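Local coordinates for capsid fiber protein (Bacillus phage phi29, PDB 6QYY), which forms the head fibers of the phage capsid, its N-terminal base assembling as a trimer that probably fixes the fiber to the head, at residues Met2-Arg8 with Leu52-Tyr58; Arg8-Met14 with Lys45-Asp51; Ala15-Leu19 with Thr79-Ala85; Leu60-Ile66 with Gln106-Ile112. All coordinates share one frame; numbering follows the deposited sequence.

Interaction 1 (Met2-Arg8 with Leu52-Tyr58); sequences MVSFTAR and LTQVNMY
Phe5 turns its ring under Val55 because CG sits between the backbone N and the carbonyl carbon (chi1 70°), a rotation that lays the ring alongside the valine of the partner strand. Val55 CB stands over one ring face, 4.0 Å from the centroid of the Phe5 ring, and the methyl CG2 of the same valine reaches Ala7 CB. Met57, its chain bent at chi3 (72°), brings SD to the edge of the Phe5 ring, in its plane and 3.7 Å from Phe5 CE2, a Met-aromatic contact. These groups lie on the buried face of an antiparallel pair, strands 3-8 and 52-57, the second being the outermost strand of a mixed sheet within the chain. Val3-Met57, Phe5-Val55 and Ala7-Thr53 are hydrogen-bonded pairs; Met57 N to Val3 O, at 2.7 Å, is nearly straight. Tyr21 of strand 18-23 meets the Phe5 ring edge-to-face, and Val99 of the second subunit packs on it too.

The face carrying Ser4, Gln54 and Asn56 is largely polar. Ser4 OG donates to Asn56 OD1 over 2.7 Å, tilted 24° from the carbonyl plane, and the same oxygen takes a weak bond from Gln54 NE2. Near the strand ends, Met2 SD approaches the Tyr58 ring obliquely, 3.5 Å from Tyr58 OH, while Leu52 CD2 lies over one face of the Arg8 guanidinium, toward its rim; Arg8 NH1 is bonded to Gly50 O.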
# COMPACT_ATOMS: atom_id res chain seq x y z
N MET A 2 -8.31 0.21 -11.75
CA MET A 2 -7.37 1.17 -12.31
C MET A 2 -7.90 2.58 -12.08
O MET A 2 -9.11 2.82 -12.12
CB MET A 2 -7.16 0.92 -13.80
CG MET A 2 -6.56 2.10 -14.56
SD MET A 2 -6.61 1.87 -16.34
CE MET A 2 -8.20 2.60 -16.75
N VAL A 3 -6.98 3.50 -11.83
CA VAL A 3 -7.28 4.92 -11.68
C VAL A 3 -6.38 5.67 -12.65
O VAL A 3 -5.17 5.42 -12.69
CB VAL A 3 -7.06 5.39 -10.23
CG1 VAL A 3 -7.00 6.90 -10.15
CG2 VAL A 3 -8.16 4.84 -9.31
N SER A 4 -6.96 6.57 -13.46
CA SER A 4 -6.20 7.23 -14.51
C SER A 4 -6.31 8.75 -14.40
O SER A 4 -7.32 9.27 -13.91
CB SER A 4 -6.66 6.82 -15.91
OG SER A 4 -6.86 5.43 -15.98
N PHE A 5 -5.27 9.43 -14.87
CA PHE A 5 -5.25 10.88 -14.99
C PHE A 5 -4.29 11.28 -16.11
O PHE A 5 -3.43 10.51 -16.53
CB PHE A 5 -4.88 11.57 -13.66
CG PHE A 5 -3.43 11.39 -13.22
CD1 PHE A 5 -2.48 12.36 -13.52
CD2 PHE A 5 -3.05 10.29 -12.46
CE1 PHE A 5 -1.16 12.22 -13.10
CE2 PHE A 5 -1.73 10.13 -12.04
CZ PHE A 5 -0.78 11.10 -12.37
N THR A 6 -4.47 12.50 -16.60
CA THR A 6 -3.63 12.98 -17.68
C THR A 6 -2.48 13.80 -17.11
O THR A 6 -2.65 14.56 -16.15
CB THR A 6 -4.46 13.80 -18.68
OG1 THR A 6 -5.37 12.91 -19.33
CG2 THR A 6 -3.57 14.47 -19.75
N ALA A 7 -1.29 13.60 -17.67
CA ALA A 7 -0.10 14.30 -17.25
C ALA A 7 0.64 14.75 -18.50
O ALA A 7 0.37 14.29 -19.61
CB ALA A 7 0.79 13.41 -16.38
N ARG A 8 1.58 15.66 -18.31
CA ARG A 8 2.47 16.09 -19.38
C ARG A 8 3.89 15.69 -18.99
O ARG A 8 4.29 15.88 -17.84
CB ARG A 8 2.38 17.61 -19.62
CG ARG A 8 3.20 18.09 -20.81
CD ARG A 8 2.95 19.56 -21.13
NE ARG A 8 1.54 19.92 -21.26
CZ ARG A 8 0.83 19.83 -22.38
NH1 ARG A 8 1.39 19.37 -23.50
NH2 ARG A 8 -0.44 20.20 -22.40
N LEU A 52 1.42 14.98 -23.91
CA LEU A 52 0.45 14.47 -22.95
C LEU A 52 0.52 12.95 -22.90
O LEU A 52 0.98 12.29 -23.84
CB LEU A 52 -0.96 14.90 -23.31
CG LEU A 52 -1.19 16.40 -23.23
CD1 LEU A 52 -2.49 16.76 -23.89
CD2 LEU A 52 -1.17 16.81 -21.78
N THR A 53 0.06 12.40 -21.78
CA THR A 53 0.04 10.96 -21.59
C THR A 53 -1.02 10.64 -20.55
O THR A 53 -1.29 11.45 -19.66
CB THR A 53 1.40 10.40 -21.17
OG1 THR A 53 1.38 8.96 -21.24
CG2 THR A 53 1.78 10.82 -19.77
N GLN A 54 -1.61 9.47 -20.67
CA GLN A 54 -2.55 8.98 -19.67
C GLN A 54 -1.78 8.08 -18.71
O GLN A 54 -1.22 7.06 -19.14
CB GLN A 54 -3.72 8.24 -20.32
CG GLN A 54 -4.63 7.58 -19.32
CD GLN A 54 -6.09 7.61 -19.73
OE1 GLN A 54 -6.55 8.56 -20.38
NE2 GLN A 54 -6.84 6.57 -19.36
N VAL A 55 -1.76 8.46 -17.44
CA VAL A 55 -1.06 7.69 -16.41
C VAL A 55 -2.08 6.78 -15.75
O VAL A 55 -3.02 7.25 -15.12
CB VAL A 55 -0.42 8.62 -15.36
CG1 VAL A 55 0.30 7.78 -14.30
CG2 VAL A 55 0.52 9.63 -16.01
N ASN A 56 -1.88 5.46 -15.86
CA ASN A 56 -2.80 4.50 -15.28
C ASN A 56 -2.17 3.90 -14.03
O ASN A 56 -1.13 3.24 -14.12
CB ASN A 56 -3.16 3.40 -16.29
CG ASN A 56 -3.81 3.96 -17.55
OD1 ASN A 56 -4.70 4.82 -17.47
ND2 ASN A 56 -3.37 3.49 -18.70
N MET A 57 -2.79 4.13 -12.88
CA MET A 57 -2.23 3.62 -11.64
C MET A 57 -3.06 2.45 -11.13
O MET A 57 -4.29 2.47 -11.19
CB MET A 57 -2.10 4.73 -10.58
CG MET A 57 -1.10 5.81 -10.95
SD MET A 57 -1.15 7.21 -9.86
CE MET A 57 -0.40 6.39 -8.45
N TYR A 58 -2.35 1.42 -10.67
CA TYR A 58 -2.86 0.12 -10.27
C TYR A 58 -2.53 -0.15 -8.81
O TYR A 58 -1.65 0.49 -8.23
CB TYR A 58 -2.23 -0.98 -11.15
CG TYR A 58 -2.80 -0.97 -12.54
CD1 TYR A 58 -3.99 -1.63 -12.82
CD2 TYR A 58 -2.17 -0.28 -13.58
CE1 TYR A 58 -4.55 -1.62 -14.09
CE2 TYR A 58 -2.73 -0.27 -14.87
CZ TYR A 58 -3.92 -0.94 -15.11
OH TYR A 58 -4.49 -0.95 -16.37

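Interaction 2 (Arg8-Met14 with Lys45-Asp51); sequences RAKSNVM and KDVDKGD. With SO4 (sulfate ion), chain G.
Ala9, the last residue of strand 3-9, is hydrogen-bonded to the type II beta turn from Asp48 to Asp51, and farther on Val13 and Val47 form a single antiparallel bridge. Main-chain hydrogen bonds do most of the joining. Ala9 N donates to Asp51 O and Ala9 O accepts from Gly50 N at 2.6 Å, while the Val13-Val47 bridge has both bonds made, each 2.8 Å between N and O. The positive phi of Gly50 (81°) lets the turn close with Asp51 N on Asp48 O.

Side chains add two polar ties to the main chain. Asn12 OD1 accepts from Lys49 N at 2.8 Å, the donor standing above the carbonyl plane of the amide. Arg8 uses an in-plane N-H at its guanidinium edge: NH1 reaches Gly50 O at 3.0 Å.

Apolar contact is small, with Ala9 CB against Val47 CG1 at 3.6 Å and Val13 leaning on Leu19 of strand 18-23. The Lys49 methylenes make van der Waals contact along the Lys10-Ser11 backbone, Lys49 CD lying 3.7 Å from Lys10 O.

A sulfate, probably from the crystallisation liquor, is bound through backbone amides: Val44 N is one donor, and Lys45 N reaches sulfate O4 at 2.8 Å.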
# COMPACT_ATOMS: atom_id res chain seq x y z
N ARG A 8 1.58 15.66 -18.31
CA ARG A 8 2.47 16.09 -19.38
C ARG A 8 3.89 15.69 -18.99
O ARG A 8 4.29 15.88 -17.84
CB ARG A 8 2.38 17.61 -19.62
CG ARG A 8 3.20 18.09 -20.81
CD ARG A 8 2.95 19.56 -21.13
NE ARG A 8 1.54 19.92 -21.26
CZ ARG A 8 0.83 19.83 -22.38
NH1 ARG A 8 1.39 19.37 -23.50
NH2 ARG A 8 -0.44 20.20 -22.40
N ALA A 9 4.64 15.13 -19.93
CA ALA A 9 6.03 14.78 -19.66
C ALA A 9 6.87 16.05 -19.67
O ALA A 9 6.92 16.75 -20.67
CB ALA A 9 6.53 13.79 -20.70
N LYS A 10 7.53 16.34 -18.55
CA LYS A 10 8.39 17.51 -18.52
C LYS A 10 9.78 17.23 -19.06
O LYS A 10 10.51 18.18 -19.38
CB LYS A 10 8.44 18.08 -17.09
CG LYS A 10 9.61 17.68 -16.24
CD LYS A 10 9.68 18.64 -15.05
CE LYS A 10 10.91 18.41 -14.19
NZ LYS A 10 11.14 19.53 -13.22
N SER A 11 10.15 15.97 -19.20
CA SER A 11 11.34 15.54 -19.90
C SER A 11 11.04 14.15 -20.44
O SER A 11 10.01 13.56 -20.10
CB SER A 11 12.56 15.53 -18.98
OG SER A 11 12.24 14.89 -17.76
N ASN A 12 11.92 13.64 -21.30
CA ASN A 12 11.63 12.35 -21.90
C ASN A 12 11.50 11.27 -20.83
O ASN A 12 12.28 11.23 -19.88
CB ASN A 12 12.71 11.98 -22.91
CG ASN A 12 12.70 12.88 -24.14
OD1 ASN A 12 11.66 13.09 -24.76
ND2 ASN A 12 13.87 13.41 -24.49
N VAL A 13 10.49 10.42 -20.97
CA VAL A 13 10.22 9.34 -20.02
C VAL A 13 10.30 8.02 -20.77
O VAL A 13 9.64 7.84 -21.81
CB VAL A 13 8.86 9.51 -19.33
CG1 VAL A 13 8.45 8.23 -18.59
CG2 VAL A 13 8.88 10.70 -18.36
N MET A 14 11.10 7.10 -20.26
CA MET A 14 11.20 5.79 -20.88
C MET A 14 10.39 4.77 -20.09
O MET A 14 10.12 4.93 -18.90
CB MET A 14 12.66 5.37 -20.98
CG MET A 14 13.38 6.27 -21.96
SD MET A 14 14.92 5.59 -22.54
CE MET A 14 15.99 6.00 -21.18
N LYS A 45 5.02 3.07 -20.24
CA LYS A 45 5.20 3.43 -21.64
C LYS A 45 6.19 4.58 -21.74
O LYS A 45 6.56 5.21 -20.75
CB LYS A 45 3.87 3.80 -22.31
CG LYS A 45 3.06 4.88 -21.63
CD LYS A 45 1.62 4.86 -22.20
CE LYS A 45 0.67 5.76 -21.41
NZ LYS A 45 -0.77 5.36 -21.55
N ASP A 46 6.64 4.81 -22.96
CA ASP A 46 7.60 5.86 -23.27
C ASP A 46 6.84 7.12 -23.68
O ASP A 46 5.92 7.04 -24.50
CB ASP A 46 8.50 5.36 -24.41
CG ASP A 46 9.68 6.27 -24.71
OD1 ASP A 46 9.46 7.41 -25.17
OD2 ASP A 46 10.83 5.81 -24.55
N VAL A 47 7.19 8.26 -23.09
CA VAL A 47 6.54 9.53 -23.42
C VAL A 47 7.60 10.56 -23.79
O VAL A 47 8.60 10.72 -23.07
CB VAL A 47 5.69 10.08 -22.26
CG1 VAL A 47 4.89 11.30 -22.75
CG2 VAL A 47 4.75 9.00 -21.70
N ASP A 48 7.38 11.28 -24.89
CA ASP A 48 8.33 12.30 -25.31
C ASP A 48 8.07 13.60 -24.55
O ASP A 48 6.93 13.95 -24.23
CB ASP A 48 8.23 12.54 -26.81
CG ASP A 48 8.54 11.29 -27.62
OD1 ASP A 48 9.19 10.36 -27.07
OD2 ASP A 48 8.14 11.23 -28.80
N LYS A 49 9.16 14.32 -24.28
CA LYS A 49 9.10 15.59 -23.55
C LYS A 49 8.04 16.52 -24.13
O LYS A 49 7.97 16.73 -25.34
CB LYS A 49 10.48 16.27 -23.60
CG LYS A 49 10.45 17.75 -23.25
CD LYS A 49 11.83 18.26 -22.85
CE LYS A 49 11.93 19.76 -23.00
NZ LYS A 49 13.21 20.28 -22.48
N GLY A 50 7.21 17.07 -23.25
CA GLY A 50 6.15 17.97 -23.64
C GLY A 50 4.88 17.31 -24.14
O GLY A 50 3.91 18.02 -24.40
N ASP A 51 4.84 15.99 -24.27
CA ASP A 51 3.64 15.34 -24.75
C ASP A 51 2.70 15.01 -23.60
O ASP A 51 3.14 14.79 -22.46
CB ASP A 51 3.96 14.05 -25.50
CG ASP A 51 4.40 14.30 -26.94
OD1 ASP A 51 4.43 15.48 -27.36
OD2 ASP A 51 4.70 13.31 -27.64
S SO4 G . 3.01 5.98 -18.00
O1 SO4 G . 3.00 6.04 -16.52
O2 SO4 G . 1.60 5.97 -18.47
O3 SO4 G . 3.71 7.16 -18.57
O4 SO4 G . 3.69 4.73 -18.43

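Interaction 3 (Ala15-Leu19 with Thr79-Ala85); sequences AYRLL and TGKDGTA
Leu18 N, at the start of strand 18-23, donates to Gly83 O in the loop that joins strands 76-79 and 85-87 of the second sheet. This backbone bond across the contact is 2.7 Å long and nearly straight (168°), with the donor in the carbonyl plane on a lone pair. The loop is a tight beta hairpin connection: Gly80 N bonds to Thr84 O, and Thr84 N to Lys81 O. Asp82 and Gly83 both have positive phi, which turns the chain so that Gly83 O faces Leu18 N. The contact thus joins the start of strand 18-23, an inner strand of the mixed sheet, to a hairpin of the antiparallel sheet, near the centre of the chain.

Two side chains carry the rest. Arg17 bends at chi2 (-69°), which folds its chain back alongside the hairpin. Its NH1 donates to Asp82 O at 2.8 Å, the oxygen lying close to the guanidinium plane, while Thr84 CG2 rests over one face, 3.9 Å from Arg17 NE. The carboxylate of Asp82 is nearly parallel to the guanidinium but makes no direct bond with it; a water accepts from Arg17 NH2 and gives a weak bond to Asp82 OD2. Leu18 lies against the base of the hairpin, where its CD1 is 3.5 Å from Thr84 O and equally near Thr79 OG1, a hydroxyl bonded to Thr37 O. Val65 and Phe95 also pack on this leucine. Inside the hairpin, Lys81 O takes a second donor, Thr84 OG1, at 2.8 Å and on a lone pair.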
# COMPACT_ATOMS: atom_id res chain seq x y z
N ALA A 15 9.96 3.73 -20.80
CA ALA A 15 9.13 2.71 -20.17
C ALA A 15 9.91 1.99 -19.08
O ALA A 15 11.13 1.83 -19.17
CB ALA A 15 8.61 1.72 -21.21
N TYR A 16 9.20 1.58 -18.03
CA TYR A 16 9.78 0.82 -16.92
C TYR A 16 10.79 1.64 -16.13
O TYR A 16 11.72 1.08 -15.56
CB TYR A 16 10.40 -0.50 -17.40
CG TYR A 16 9.45 -1.19 -18.34
CD1 TYR A 16 8.16 -1.51 -17.91
CD2 TYR A 16 9.78 -1.42 -19.67
CE1 TYR A 16 7.24 -2.10 -18.75
CE2 TYR A 16 8.85 -2.03 -20.54
CZ TYR A 16 7.58 -2.36 -20.06
OH TYR A 16 6.64 -2.94 -20.87
N ARG A 17 10.60 2.95 -16.08
CA ARG A 17 11.42 3.81 -15.25
C ARG A 17 10.58 4.44 -14.15
O ARG A 17 9.38 4.68 -14.32
CB ARG A 17 12.10 4.90 -16.09
CG ARG A 17 12.92 4.35 -17.24
CD ARG A 17 14.15 3.62 -16.75
NE ARG A 17 14.94 3.09 -17.86
CZ ARG A 17 15.90 3.76 -18.48
NH1 ARG A 17 16.19 5.00 -18.11
NH2 ARG A 17 16.57 3.20 -19.48
N LEU A 18 11.22 4.67 -13.01
CA LEU A 18 10.53 5.26 -11.88
C LEU A 18 10.20 6.72 -12.16
O LEU A 18 10.99 7.43 -12.81
CB LEU A 18 11.40 5.17 -10.62
CG LEU A 18 11.80 3.72 -10.28
CD1 LEU A 18 13.01 3.72 -9.34
CD2 LEU A 18 10.61 2.96 -9.67
N LEU A 19 9.05 7.18 -11.67
CA LEU A 19 8.53 8.50 -11.98
C LEU A 19 8.35 9.36 -10.73
O LEU A 19 8.04 8.86 -9.64
CB LEU A 19 7.17 8.42 -12.68
CG LEU A 19 7.07 7.71 -14.02
CD1 LEU A 19 5.59 7.64 -14.44
CD2 LEU A 19 7.92 8.44 -15.06
N THR A 79 16.15 4.65 -6.19
CA THR A 79 16.25 5.19 -7.54
C THR A 79 17.71 5.44 -7.90
O THR A 79 18.45 6.06 -7.14
CB THR A 79 15.46 6.49 -7.63
OG1 THR A 79 14.12 6.26 -7.18
CG2 THR A 79 15.42 7.00 -9.06
N GLY A 80 18.12 4.96 -9.07
CA GLY A 80 19.43 5.26 -9.64
C GLY A 80 19.36 6.36 -10.69
O GLY A 80 18.51 7.25 -10.63
N LYS A 81 20.29 6.31 -11.64
CA LYS A 81 20.29 7.26 -12.76
C LYS A 81 19.14 6.98 -13.73
O LYS A 81 18.77 5.82 -13.96
CB LYS A 81 21.61 7.19 -13.52
CG LYS A 81 22.87 7.19 -12.68
CD LYS A 81 22.92 8.36 -11.72
CE LYS A 81 24.32 8.53 -11.12
NZ LYS A 81 25.38 8.70 -12.15
N ASP A 82 18.60 8.05 -14.33
CA ASP A 82 17.58 7.95 -15.38
C ASP A 82 16.37 7.13 -14.94
O ASP A 82 15.73 6.45 -15.75
CB ASP A 82 18.16 7.35 -16.66
CG ASP A 82 19.36 8.12 -17.18
OD1 ASP A 82 19.65 9.20 -16.62
OD2 ASP A 82 20.03 7.65 -18.12
N GLY A 83 16.02 7.19 -13.65
CA GLY A 83 14.82 6.50 -13.19
C GLY A 83 14.93 5.00 -13.12
O GLY A 83 13.90 4.31 -13.04
N THR A 84 16.14 4.46 -13.14
CA THR A 84 16.33 3.04 -12.96
C THR A 84 16.28 2.71 -11.48
O THR A 84 16.22 3.59 -10.61
CB THR A 84 17.66 2.59 -13.58
OG1 THR A 84 18.76 3.24 -12.91
CG2 THR A 84 17.70 2.93 -15.05
N ALA A 85 16.30 1.42 -11.18
CA ALA A 85 16.38 0.93 -9.81
C ALA A 85 17.77 0.36 -9.55
O ALA A 85 18.32 -0.36 -10.39
CB ALA A 85 15.33 -0.14 -9.54
O HOH W 1 19.01 5.18 -20.26

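Interaction 4 (Leu60-Ile66 with Gln106-Ile112); sequences LAAWQVI and QLVTLVI
Strands 62-66 and 107-112 run antiparallel, their short axes 4.4 Å apart at closest approach and 149° between directions, with Trp63-Leu110 and Val65-Val108 as hydrogen-bonded pairs. The ladder is extended by Ile112 N, which bonds to Ala61 O at 2.9 Å. Strand 62-66 is an outer strand of the antiparallel sheet within the chain, but Ile66 is backbone-bonded to Ala85 of strand 85-87, and Ala62 to the third subunit.

Ile112 drives its CD1 methyl onto the indole of Trp63. The methyl sits 3.4 Å from the centroid of the five-membered ring and only 12° off the ring normal, a close CH-pi contact. Leu60 meets the same methyl at about a right angle, with Leu60 CD2 4.1 Å from Ile112 CD1. Tyr41 packs edge-to-face with Trp63, and Leu117 of the second subunit lies against both Trp63 and Ile112. Further along this face Leu110 CD2 touches Val65 CG2 at 3.8 Å, next to Leu18 of strand 18-23.

On the other face, Gln64 and Thr109 lie side by side. A water lies 2.9 Å from Thr109 OG1; its separation from Gln64 NE2 is too short to be trusted. Leu107 packs beside Gln64, its CG 3.8 Å from Gln64 CB and its CD1 near Ile66 CD1. Val3 of the third subunit packs on Ala62 and Thr109. A second water donates both to Ala61 O and to Ile112 O where the ladder ends.

The pairing therefore sets an apolar face, closed by the chain's other sheet and the second subunit, against a more polar one that the third subunit partly covers.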
# COMPACT_ATOMS: atom_id res chain seq x y z
N LEU A 60 -0.91 -1.49 -5.46
CA LEU A 60 0.52 -1.62 -5.20
C LEU A 60 0.85 -2.99 -4.63
O LEU A 60 0.34 -3.39 -3.58
CB LEU A 60 0.98 -0.54 -4.22
CG LEU A 60 0.64 0.90 -4.61
CD1 LEU A 60 0.86 1.82 -3.41
CD2 LEU A 60 1.48 1.33 -5.81
N ALA A 61 1.72 -3.72 -5.32
CA ALA A 61 2.39 -4.85 -4.70
C ALA A 61 3.80 -4.94 -5.28
O ALA A 61 4.78 -4.70 -4.56
CB ALA A 61 1.61 -6.15 -4.92
N ALA A 62 3.91 -5.23 -6.57
CA ALA A 62 5.20 -5.35 -7.22
C ALA A 62 5.27 -4.43 -8.44
O ALA A 62 4.25 -4.14 -9.08
CB ALA A 62 5.47 -6.80 -7.65
N TRP A 63 6.47 -3.96 -8.74
CA TRP A 63 6.73 -3.15 -9.94
C TRP A 63 7.80 -3.80 -10.79
O TRP A 63 8.69 -4.48 -10.28
CB TRP A 63 7.20 -1.74 -9.60
CG TRP A 63 6.16 -0.79 -9.16
CD1 TRP A 63 4.80 -0.93 -9.29
CD2 TRP A 63 6.39 0.46 -8.53
NE1 TRP A 63 4.18 0.18 -8.76
CE2 TRP A 63 5.13 1.04 -8.27
CE3 TRP A 63 7.54 1.15 -8.12
CZ2 TRP A 63 4.99 2.29 -7.65
CZ3 TRP A 63 7.40 2.39 -7.51
CH2 TRP A 63 6.14 2.94 -7.27
N GLN A 64 7.73 -3.56 -12.10
CA GLN A 64 8.80 -3.92 -13.03
C GLN A 64 9.58 -2.66 -13.38
O GLN A 64 8.99 -1.70 -13.90
CB GLN A 64 8.24 -4.57 -14.29
CG GLN A 64 7.73 -5.94 -14.05
CD GLN A 64 6.86 -6.45 -15.19
OE1 GLN A 64 6.21 -5.69 -15.92
NE2 GLN A 64 6.84 -7.74 -15.32
N VAL A 65 10.89 -2.67 -13.11
CA VAL A 65 11.74 -1.50 -13.31
C VAL A 65 13.07 -1.92 -13.95
O VAL A 65 13.63 -2.97 -13.62
CB VAL A 65 12.03 -0.75 -11.99
CG1 VAL A 65 12.78 0.54 -12.29
CG2 VAL A 65 10.72 -0.44 -11.24
N ILE A 66 13.58 -1.09 -14.84
CA ILE A 66 14.91 -1.33 -15.41
C ILE A 66 15.98 -1.19 -14.33
O ILE A 66 16.00 -0.21 -13.58
CB ILE A 66 15.18 -0.36 -16.58
CG1 ILE A 66 14.16 -0.58 -17.72
CG2 ILE A 66 16.59 -0.57 -17.10
CD1 ILE A 66 14.27 -1.92 -18.35
N GLN A 106 18.46 -4.92 -17.51
CA GLN A 106 17.35 -5.87 -17.49
C GLN A 106 16.22 -5.38 -16.59
O GLN A 106 16.40 -4.51 -15.73
CB GLN A 106 17.81 -7.26 -17.02
CG GLN A 106 18.24 -8.21 -18.14
CD GLN A 106 18.79 -9.54 -17.61
OE1 GLN A 106 19.24 -9.63 -16.47
NE2 GLN A 106 18.75 -10.57 -18.46
N LEU A 107 15.04 -5.95 -16.80
CA LEU A 107 13.86 -5.62 -16.00
C LEU A 107 13.92 -6.37 -14.67
O LEU A 107 14.00 -7.60 -14.66
CB LEU A 107 12.61 -5.98 -16.79
CG LEU A 107 11.30 -5.27 -16.51
CD1 LEU A 107 11.47 -3.76 -16.57
CD2 LEU A 107 10.21 -5.75 -17.49
N VAL A 108 13.92 -5.65 -13.55
CA VAL A 108 13.86 -6.29 -12.23
C VAL A 108 12.43 -6.23 -11.73
O VAL A 108 11.70 -5.25 -11.97
CB VAL A 108 14.85 -5.65 -11.24
CG1 VAL A 108 14.38 -4.27 -10.78
CG2 VAL A 108 15.06 -6.56 -10.02
N THR A 109 11.99 -7.28 -11.05
CA THR A 109 10.72 -7.27 -10.35
C THR A 109 11.00 -7.03 -8.87
O THR A 109 11.77 -7.78 -8.26
CB THR A 109 9.95 -8.58 -10.53
OG1 THR A 109 9.81 -8.84 -11.93
CG2 THR A 109 8.57 -8.46 -9.92
N LEU A 110 10.38 -6.01 -8.31
CA LEU A 110 10.61 -5.64 -6.92
C LEU A 110 9.29 -5.51 -6.18
O LEU A 110 8.26 -5.18 -6.77
CB LEU A 110 11.37 -4.31 -6.80
CG LEU A 110 10.69 -3.07 -7.38
CD1 LEU A 110 9.89 -2.31 -6.29
CD2 LEU A 110 11.71 -2.15 -8.02
N VAL A 111 9.35 -5.78 -4.89
CA VAL A 111 8.20 -5.67 -4.01
C VAL A 111 8.28 -4.31 -3.32
O VAL A 111 9.30 -3.98 -2.71
CB VAL A 111 8.17 -6.81 -2.98
CG1 VAL A 111 7.14 -6.52 -1.90
CG2 VAL A 111 7.88 -8.14 -3.64
N ILE A 112 7.22 -3.53 -3.43
CA ILE A 112 7.22 -2.19 -2.83
C ILE A 112 7.18 -2.31 -1.31
O ILE A 112 6.30 -2.97 -0.74
CB ILE A 112 6.04 -1.37 -3.36
CG1 ILE A 112 6.16 -1.20 -4.87
CG2 ILE A 112 5.96 -0.02 -2.65
CD1 ILE A 112 4.80 -1.00 -5.55
O HOH W 2 4.31 -4.45 -1.79
O HOH W 3 7.33 -9.11 -13.39

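How the interactions relate
Interaction 1 pairs two strands of the mixed sheet; interaction 2 ties the loop 45-51 to the end of one of them, mostly by backbone bonds. The two share Arg8 and are partly buried; the first adds an aromatic and sulfur-lined face, the second little apolar surface. They meet where Lys45 NZ bonds Gln54 O. Interactions 3 and 4 are the buried contacts, with centres about 11 Å apart, and they meet through probable hydrogen bonds from Ile66 N to Tyr16 O and from Ala85 N to Ile66 O. Interaction 3 is small and bridges the two sheets through an arginine and a leucine, whereas interaction 4 is a full ladder. Interactions 1 and 4 both touch the second subunit.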